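Local coordinates for M32 carboxypeptidase (Pyrococcus furiosus, PDB 1KA2), which removes amino acids one after another from the C-terminus of peptides with broad specificity, as a cobalt-dependent HEXXH metallocarboxypeptidase acting as a homodimer, at residues A[303-308]-A[454-459]; A[210-215]-A[262-267]. All coordinates share one frame; numbering follows the deposited sequence.

Contact 1: residues A[303-308]-A[454-459]; sequences RFWENI and DPIKAW
The indole of Trp-305 and the methyl CG2 of Ile-456 meet where the active-site helix 295-309 of this mainly helical M32 peptidase faces helix 454-465. Helix 295-309 also carries Glu-299, the ligand that joins the two HEXXH histidines at the metal. The two segments run at 140° to each other with their axes 13.2 Å apart, too far for the backbones to touch, so large side chains span the gap.

Trp-305 does most of the reaching. Its CG stands beside the backbone N and opposite the carbonyl carbon (chi1 -70°), which sends the benzo part of the indole to the other helix. There CZ2 comes within 4.2 Å of Ile-456 CG2, and CH2 within 3.9 Å of Lys-457 CG, the lysine chain crossing the indole at about a right angle. Ile-456 CG2 serves two rings at once, since Phe-304 CE2 also lies 4.1 Å from it. Both rings receive this methyl obliquely. Phe-304 in turn lies against one face of the indole, with its CD2 3.9 Å above the plane and offset toward the rim, while Phe-271 and Phe-223 meet Trp-305 edge-to-face.

No hydrogen bond joins the segments, and Lys-457 contributes only its aliphatic part. Its chain bends at chi3 (64°) and carries NZ away from the indole to the carbonyl O of Phe-223 and, as a salt bridge, to Asp-454.

Beyond the apolar seam, the far side of helix 295-309 serves the metal site. Glu-306 OE1 is hydrogen-bonded to ND1 of the metal ligand His-269, making Glu-306 a second-shell residue. The same oxygen receives Arg-303 NH1 on its syn side at 2.8 Å, slightly out of the carboxylate plane.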
ATOM      1  N   ARG A 303      18.498   1.267  19.118  1.00 33.87           N
ATOM      2  CA  ARG A 303      19.349   2.077  19.994  1.00 34.84           C
ATOM      3  C   ARG A 303      20.819   1.760  19.770  1.00 34.70           C
ATOM      4  O   ARG A 303      21.683   2.607  19.980  1.00 36.17           O
ATOM      5  CB  ARG A 303      18.994   1.849  21.463  1.00 34.90           C
ATOM      6  CG  ARG A 303      17.588   2.306  21.844  1.00 35.36           C
ATOM      7  CD  ARG A 303      17.397   3.817  21.636  1.00 35.54           C
ATOM      8  NE  ARG A 303      16.207   4.288  22.339  1.00 35.82           N
ATOM      9  CZ  ARG A 303      15.723   5.523  22.277  1.00 34.92           C
ATOM     10  NH1 ARG A 303      16.321   6.440  21.530  1.00 37.70           N
ATOM     11  NH2 ARG A 303      14.646   5.843  22.978  1.00 33.83           N
ATOM     12  N   PHE A 304      21.109   0.537  19.339  1.00 35.64           N
ATOM     13  CA  PHE A 304      22.491   0.175  19.067  1.00 33.18           C
ATOM     14  C   PHE A 304      23.004   1.093  17.962  1.00 33.73           C
ATOM     15  O   PHE A 304      24.036   1.751  18.117  1.00 32.64           O
ATOM     16  CB  PHE A 304      22.610  -1.280  18.605  1.00 34.04           C
ATOM     17  CG  PHE A 304      24.043  -1.738  18.428  1.00 34.31           C
ATOM     18  CD1 PHE A 304      24.782  -2.187  19.520  1.00 31.85           C
ATOM     19  CD2 PHE A 304      24.660  -1.676  17.182  1.00 32.87           C
ATOM     20  CE1 PHE A 304      26.117  -2.568  19.375  1.00 31.94           C
ATOM     21  CE2 PHE A 304      26.001  -2.057  17.025  1.00 32.75           C
ATOM     22  CZ  PHE A 304      26.726  -2.501  18.122  1.00 31.88           C
ATOM     23  N   TRP A 305      22.279   1.148  16.844  1.00 32.48           N
ATOM     24  CA  TRP A 305      22.701   1.989  15.733  1.00 28.24           C
ATOM     25  C   TRP A 305      22.587   3.478  16.021  1.00 30.16           C
ATOM     26  O   TRP A 305      23.461   4.266  15.633  1.00 30.09           O
ATOM     27  CB  TRP A 305      21.916   1.639  14.464  1.00 27.41           C
ATOM     28  CG  TRP A 305      22.317   0.309  13.941  1.00 26.71           C
ATOM     29  CD1 TRP A 305      21.890  -0.902  14.380  1.00 26.65           C
ATOM     30  CD2 TRP A 305      23.355   0.047  12.994  1.00 26.34           C
ATOM     31  NE1 TRP A 305      22.602  -1.903  13.778  1.00 25.93           N
ATOM     32  CE2 TRP A 305      23.511  -1.347  12.921  1.00 23.71           C
ATOM     33  CE3 TRP A 305      24.181   0.862  12.205  1.00 27.94           C
ATOM     34  CZ2 TRP A 305      24.458  -1.955  12.092  1.00 21.95           C
ATOM     35  CZ3 TRP A 305      25.129   0.252  11.378  1.00 27.80           C
ATOM     36  CH2 TRP A 305      25.254  -1.141  11.334  1.00 23.99           C
ATOM     37  N   GLU A 306      21.521   3.872  16.702  1.00 29.24           N
ATOM     38  CA  GLU A 306      21.327   5.288  17.001  1.00 32.03           C
ATOM     39  C   GLU A 306      22.334   5.889  17.985  1.00 34.47           C
ATOM     40  O   GLU A 306      23.013   6.865  17.664  1.00 36.48           O
ATOM     41  CB  GLU A 306      19.921   5.532  17.553  1.00 29.33           C
ATOM     42  CG  GLU A 306      19.660   6.995  17.873  1.00 28.72           C
ATOM     43  CD  GLU A 306      18.473   7.176  18.782  1.00 31.28           C
ATOM     44  OE1 GLU A 306      17.897   6.142  19.193  1.00 28.15           O
ATOM     45  OE2 GLU A 306      18.122   8.339  19.090  1.00 30.01           O
ATOM     46  N   ASN A 307      22.420   5.310  19.182  1.00 36.34           N
ATOM     47  CA  ASN A 307      23.301   5.836  20.232  1.00 37.72           C
ATOM     48  C   ASN A 307      24.714   5.256  20.297  1.00 37.23           C
ATOM     49  O   ASN A 307      25.684   5.999  20.423  1.00 37.50           O
ATOM     50  CB  ASN A 307      22.623   5.673  21.597  1.00 38.91           C
ATOM     51  CG  ASN A 307      21.247   6.326  21.647  1.00 38.36           C
ATOM     52  OD1 ASN A 307      21.042   7.415  21.106  1.00 38.70           O
ATOM     53  ND2 ASN A 307      20.304   5.667  22.306  1.00 35.45           N
ATOM     54  N   ILE A 308      24.831   3.937  20.226  1.00 35.14           N
ATOM     55  CA  ILE A 308      26.143   3.308  20.272  1.00 35.81           C
ATOM     56  C   ILE A 308      27.030   3.782  19.122  1.00 36.77           C
ATOM     57  O   ILE A 308      28.200   4.091  19.320  1.00 37.77           O
ATOM     58  CB  ILE A 308      26.020   1.771  20.204  1.00 36.58           C
ATOM     59  CG1 ILE A 308      25.105   1.274  21.334  1.00 38.24           C
ATOM     60  CG2 ILE A 308      27.399   1.125  20.298  1.00 34.98           C
ATOM     61  CD1 ILE A 308      25.607   1.596  22.744  1.00 35.01           C
ATOM     62  N   ASP A 454      29.900  -4.069   7.378  1.00 38.84           N
ATOM     63  CA  ASP A 454      29.550  -5.457   7.133  1.00 38.97           C
ATOM     64  C   ASP A 454      29.847  -6.395   8.299  1.00 39.07           C
ATOM     65  O   ASP A 454      28.985  -7.172   8.700  1.00 39.27           O
ATOM     66  CB  ASP A 454      30.221  -5.962   5.852  1.00 39.18           C
ATOM     67  CG  ASP A 454      29.620  -5.346   4.603  1.00 39.76           C
ATOM     68  OD1 ASP A 454      28.504  -4.787   4.690  1.00 41.65           O
ATOM     69  OD2 ASP A 454      30.250  -5.425   3.531  1.00 42.26           O
ATOM     70  N   PRO A 455      31.068  -6.344   8.862  1.00 41.25           N
ATOM     71  CA  PRO A 455      31.329  -7.256   9.985  1.00 41.80           C
ATOM     72  C   PRO A 455      30.407  -7.028  11.186  1.00 40.50           C
ATOM     73  O   PRO A 455      30.046  -7.973  11.896  1.00 40.28           O
ATOM     74  CB  PRO A 455      32.813  -7.014  10.305  1.00 42.68           C
ATOM     75  CG  PRO A 455      33.083  -5.629   9.765  1.00 44.37           C
ATOM     76  CD  PRO A 455      32.286  -5.609   8.482  1.00 42.78           C
ATOM     77  N   ILE A 456      30.025  -5.774  11.404  1.00 39.48           N
ATOM     78  CA  ILE A 456      29.137  -5.421  12.506  1.00 38.35           C
ATOM     79  C   ILE A 456      27.715  -5.872  12.211  1.00 37.82           C
ATOM     80  O   ILE A 456      26.989  -6.290  13.111  1.00 35.74           O
ATOM     81  CB  ILE A 456      29.146  -3.905  12.754  1.00 39.03           C
ATOM     82  CG1 ILE A 456      30.507  -3.504  13.324  1.00 35.19           C
ATOM     83  CG2 ILE A 456      27.985  -3.509  13.691  1.00 38.33           C
ATOM     84  CD1 ILE A 456      30.703  -2.020  13.452  1.00 37.13           C
ATOM     85  N   LYS A 457      27.321  -5.775  10.945  1.00 36.55           N
ATOM     86  CA  LYS A 457      25.992  -6.197  10.536  1.00 36.56           C
ATOM     87  C   LYS A 457      25.908  -7.716  10.649  1.00 35.75           C
ATOM     88  O   LYS A 457      24.896  -8.263  11.089  1.00 36.65           O
ATOM     89  CB  LYS A 457      25.709  -5.754   9.090  1.00 35.59           C
ATOM     90  CG  LYS A 457      25.518  -4.245   8.932  1.00 37.64           C
ATOM     91  CD  LYS A 457      25.767  -3.782   7.505  1.00 41.06           C
ATOM     92  CE  LYS A 457      24.769  -4.372   6.527  1.00 44.00           C
ATOM     93  NZ  LYS A 457      25.040  -3.936   5.125  1.00 43.26           N
ATOM     94  N   ALA A 458      26.981  -8.395  10.265  1.00 35.16           N
ATOM     95  CA  ALA A 458      27.023  -9.855  10.315  1.00 34.84           C
ATOM     96  C   ALA A 458      27.063 -10.377  11.759  1.00 34.62           C
ATOM     97  O   ALA A 458      26.499 -11.430  12.066  1.00 35.16           O
ATOM     98  CB  ALA A 458      28.241 -10.361   9.531  1.00 36.23           C
ATOM     99  N   TRP A 459      27.731  -9.640  12.643  1.00 33.77           N
ATOM    100  CA  TRP A 459      27.819 -10.050  14.047  1.00 34.25           C
ATOM    101  C   TRP A 459      26.414 -10.017  14.633  1.00 32.85           C
ATOM    102  O   TRP A 459      26.007 -10.936  15.336  1.00 31.64           O
ATOM    103  CB  TRP A 459      28.729  -9.097  14.832  1.00 36.40           C
ATOM    104  CG  TRP A 459      29.022  -9.546  16.229  1.00 40.69           C
ATOM    105  CD1 TRP A 459      30.117 -10.249  16.653  1.00 40.63           C
ATOM    106  CD2 TRP A 459      28.226  -9.301  17.395  1.00 40.62           C
ATOM    107  NE1 TRP A 459      30.054 -10.450  18.011  1.00 41.64           N
ATOM    108  CE2 TRP A 459      28.904  -9.879  18.492  1.00 41.63           C
ATOM    109  CE3 TRP A 459      27.008  -8.649  17.620  1.00 40.72           C
ATOM    110  CZ2 TRP A 459      28.405  -9.822  19.795  1.00 40.72           C
ATOM    111  CZ3 TRP A 459      26.509  -8.591  18.922  1.00 42.08           C
ATOM    112  CH2 TRP A 459      27.210  -9.175  19.990  1.00 41.72           C
TER

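Contact 2: residues A[210-215]-A[262-267]; sequences EWMERV and RTILST
Met-212 and Ile-264 form the tight end of this contact between helix 209-223 and helix 261-278, the latter bearing the HEXXH motif. The segments run at 31° to each other, axes 10.2 Å apart, in plain helix-helix packing.

Bends at chi2 (-46°) and chi3 (-71°) curl the Met-212 chain so that its terminal methyl CE is pressed across Ile-264 at about a right angle. CE lies 3.4 Å from Ile-264 CG1, closer than usual for two carbons, and 3.7 Å from Thr-263 CG2. Packing is slacker at Val-215, whose CG1 stands 4.0 Å from Ile-264 CD1, with Leu-323 of helix 313-326 touching both residues. On the solvent side, exposed Arg-214 NH1 and Glu-210 OE1 make a long ion pair at 3.9 Å, and Arg-214 NE turns to Asn-326 OD1 of helix 313-326.

Thr-263 divides its chemistry: its methyl faces Met-212, while OG1 is hydrogen-bonded to Arg-254 O and to Asn-216 ND2, one residue past the segment on helix 209-223. Within its own helix, Thr-267 N and OG1 take the Thr-263 carbonyl from opposite faces of the carbonyl plane. Only carbons meet between the segments, yet the buried threonine adds a directional polar link to the apolar packing.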
ATOM      1  N   GLU A 210      15.424  19.074   1.048  1.00 44.35           N
ATOM      2  CA  GLU A 210      16.353  18.396   0.154  1.00 44.21           C
ATOM      3  C   GLU A 210      17.783  18.279   0.665  1.00 42.25           C
ATOM      4  O   GLU A 210      18.468  17.313   0.346  1.00 41.17           O
ATOM      5  CB  GLU A 210      16.348  19.062  -1.226  1.00 47.41           C
ATOM      6  CG  GLU A 210      15.038  18.884  -1.984  1.00 51.96           C
ATOM      7  CD  GLU A 210      15.162  19.230  -3.463  1.00 55.73           C
ATOM      8  OE1 GLU A 210      16.022  18.629  -4.140  1.00 57.82           O
ATOM      9  OE2 GLU A 210      14.401  20.096  -3.952  1.00 58.32           O
ATOM     10  N   TRP A 211      18.238  19.249   1.452  1.00 40.53           N
ATOM     11  CA  TRP A 211      19.598  19.195   1.982  1.00 41.49           C
ATOM     12  C   TRP A 211      19.813  17.962   2.858  1.00 39.98           C
ATOM     13  O   TRP A 211      20.766  17.214   2.659  1.00 38.58           O
ATOM     14  CB  TRP A 211      19.922  20.436   2.823  1.00 43.86           C
ATOM     15  CG  TRP A 211      19.960  21.736   2.077  1.00 46.19           C
ATOM     16  CD1 TRP A 211      19.916  21.915   0.723  1.00 46.67           C
ATOM     17  CD2 TRP A 211      20.066  23.045   2.654  1.00 47.23           C
ATOM     18  NE1 TRP A 211      19.986  23.253   0.423  1.00 46.71           N
ATOM     19  CE2 TRP A 211      20.079  23.970   1.588  1.00 47.33           C
ATOM     20  CE3 TRP A 211      20.154  23.524   3.969  1.00 46.10           C
ATOM     21  CZ2 TRP A 211      20.173  25.351   1.794  1.00 47.88           C
ATOM     22  CZ3 TRP A 211      20.249  24.898   4.176  1.00 46.95           C
ATOM     23  CH2 TRP A 211      20.257  25.794   3.093  1.00 48.23           C
ATOM     24  N   MET A 212      18.923  17.764   3.831  1.00 38.62           N
ATOM     25  CA  MET A 212      19.039  16.638   4.744  1.00 37.56           C
ATOM     26  C   MET A 212      18.677  15.307   4.122  1.00 38.47           C
ATOM     27  O   MET A 212      19.189  14.269   4.548  1.00 36.69           O
ATOM     28  CB  MET A 212      18.193  16.865   6.001  1.00 36.71           C
ATOM     29  CG  MET A 212      18.798  17.894   6.939  1.00 35.82           C
ATOM     30  SD  MET A 212      20.565  17.593   7.151  1.00 37.49           S
ATOM     31  CE  MET A 212      20.528  16.114   8.138  1.00 37.18           C
ATOM     32  N   GLU A 213      17.803  15.314   3.120  1.00 38.98           N
ATOM     33  CA  GLU A 213      17.457  14.044   2.502  1.00 43.26           C
ATOM     34  C   GLU A 213      18.665  13.530   1.721  1.00 42.86           C
ATOM     35  O   GLU A 213      18.805  12.328   1.497  1.00 43.73           O
ATOM     36  CB  GLU A 213      16.175  14.149   1.636  1.00 43.73           C
ATOM     37  CG  GLU A 213      16.215  14.993   0.387  1.00 47.30           C
ATOM     38  CD  GLU A 213      14.827  15.141  -0.231  1.00 48.54           C
ATOM     39  OE1 GLU A 213      14.717  15.612  -1.380  1.00 51.88           O
ATOM     40  OE2 GLU A 213      13.838  14.795   0.437  1.00 48.46           O
ATOM     41  N   ARG A 214      19.558  14.442   1.342  1.00 43.86           N
ATOM     42  CA  ARG A 214      20.777  14.056   0.641  1.00 43.49           C
ATOM     43  C   ARG A 214      21.718  13.424   1.675  1.00 42.73           C
ATOM     44  O   ARG A 214      22.420  12.453   1.388  1.00 43.68           O
ATOM     45  CB  ARG A 214      21.456  15.277  -0.006  1.00 45.21           C
ATOM     46  CG  ARG A 214      20.801  15.772  -1.301  1.00 46.39           C
ATOM     47  CD  ARG A 214      21.756  16.650  -2.120  1.00 48.77           C
ATOM     48  NE  ARG A 214      21.685  18.073  -1.797  1.00 49.69           N
ATOM     49  CZ  ARG A 214      20.712  18.884  -2.205  1.00 50.83           C
ATOM     50  NH1 ARG A 214      19.726  18.412  -2.954  1.00 50.65           N
ATOM     51  NH2 ARG A 214      20.729  20.167  -1.875  1.00 51.56           N
ATOM     52  N   VAL A 215      21.725  13.981   2.885  1.00 40.02           N
ATOM     53  CA  VAL A 215      22.572  13.457   3.950  1.00 37.06           C
ATOM     54  C   VAL A 215      22.046  12.100   4.425  1.00 36.47           C
ATOM     55  O   VAL A 215      22.813  11.142   4.538  1.00 35.65           O
ATOM     56  CB  VAL A 215      22.650  14.448   5.141  1.00 35.94           C
ATOM     57  CG1 VAL A 215      23.297  13.785   6.335  1.00 33.51           C
ATOM     58  CG2 VAL A 215      23.479  15.674   4.744  1.00 36.94           C
ATOM     59  N   ARG A 262      17.883  15.489  14.612  1.00 33.82           N
ATOM     60  CA  ARG A 262      16.658  14.704  14.687  1.00 36.05           C
ATOM     61  C   ARG A 262      16.426  13.730  13.537  1.00 34.66           C
ATOM     62  O   ARG A 262      16.267  12.531  13.747  1.00 31.94           O
ATOM     63  CB  ARG A 262      15.443  15.627  14.781  1.00 37.61           C
ATOM     64  CG  ARG A 262      15.355  16.463  16.030  1.00 41.37           C
ATOM     65  CD  ARG A 262      14.269  17.513  15.835  1.00 46.24           C
ATOM     66  NE  ARG A 262      14.182  18.451  16.950  1.00 50.49           N
ATOM     67  CZ  ARG A 262      13.631  18.165  18.122  1.00 50.67           C
ATOM     68  NH1 ARG A 262      13.114  16.958  18.328  1.00 51.61           N
ATOM     69  NH2 ARG A 262      13.601  19.084  19.081  1.00 49.34           N
ATOM     70  N   THR A 263      16.388  14.253  12.320  1.00 35.38           N
ATOM     71  CA  THR A 263      16.136  13.406  11.176  1.00 35.38           C
ATOM     72  C   THR A 263      17.245  12.387  10.982  1.00 35.85           C
ATOM     73  O   THR A 263      16.985  11.250  10.595  1.00 37.40           O
ATOM     74  CB  THR A 263      15.942  14.245   9.886  1.00 35.23           C
ATOM     75  OG1 THR A 263      15.518  13.379   8.829  1.00 32.90           O
ATOM     76  CG2 THR A 263      17.238  14.953   9.482  1.00 31.74           C
ATOM     77  N   ILE A 264      18.479  12.778  11.276  1.00 36.36           N
ATOM     78  CA  ILE A 264      19.605  11.861  11.119  1.00 35.58           C
ATOM     79  C   ILE A 264      19.539  10.668  12.070  1.00 35.22           C
ATOM     80  O   ILE A 264      19.497   9.521  11.629  1.00 33.86           O
ATOM     81  CB  ILE A 264      20.973  12.568  11.343  1.00 32.99           C
ATOM     82  CG1 ILE A 264      21.287  13.504  10.170  1.00 33.11           C
ATOM     83  CG2 ILE A 264      22.083  11.517  11.524  1.00 31.66           C
ATOM     84  CD1 ILE A 264      22.660  14.165  10.252  1.00 28.68           C
ATOM     85  N   LEU A 265      19.544  10.935  13.373  1.00 36.22           N
ATOM     86  CA  LEU A 265      19.521   9.847  14.350  1.00 36.65           C
ATOM     87  C   LEU A 265      18.244   9.034  14.266  1.00 36.46           C
ATOM     88  O   LEU A 265      18.240   7.834  14.536  1.00 36.63           O
ATOM     89  CB  LEU A 265      19.716  10.396  15.761  1.00 37.25           C
ATOM     90  CG  LEU A 265      21.149  10.889  16.003  1.00 38.29           C
ATOM     91  CD1 LEU A 265      21.225  11.648  17.311  1.00 39.01           C
ATOM     92  CD2 LEU A 265      22.102   9.711  15.993  1.00 36.06           C
ATOM     93  N   SER A 266      17.159   9.698  13.893  1.00 35.98           N
ATOM     94  CA  SER A 266      15.874   9.039  13.746  1.00 35.44           C
ATOM     95  C   SER A 266      15.941   8.028  12.600  1.00 34.21           C
ATOM     96  O   SER A 266      15.415   6.916  12.711  1.00 33.40           O
ATOM     97  CB  SER A 266      14.793  10.076  13.462  1.00 34.02           C
ATOM     98  OG  SER A 266      13.625   9.440  13.024  1.00 39.43           O
ATOM     99  N   THR A 267      16.581   8.417  11.497  1.00 32.83           N
ATOM    100  CA  THR A 267      16.708   7.523  10.347  1.00 32.52           C
ATOM    101  C   THR A 267      17.580   6.317  10.738  1.00 31.07           C
ATOM    102  O   THR A 267      17.259   5.159  10.423  1.00 28.00           O
ATOM    103  CB  THR A 267      17.342   8.255   9.134  1.00 32.90           C
ATOM    104  OG1 THR A 267      16.558   9.412   8.801  1.00 35.08           O
ATOM    105  CG2 THR A 267      17.381   7.339   7.919  1.00 32.77           C
TER

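The centres of contact 1 and contact 2 lie 19 Å apart, and their segments touch directly, Glu-306 O packing against Leu-265 CD2 at 3.4 Å. Contact 2 closes before contact 1 opens, so along the chain the four helices come as 209-223, 261-278, 295-309 and 454-465. The middle two follow each other and together supply the metal ligands: His-269 and His-273 from the first, Glu-299 from the second. Each contact thus sets a helix without metal ligands against one of the two metal-bearing helices. Phe-223, at the end of helix 209-223, meets Trp-305 and takes Lys-457 NZ on its carbonyl, so this helix takes part in both contacts.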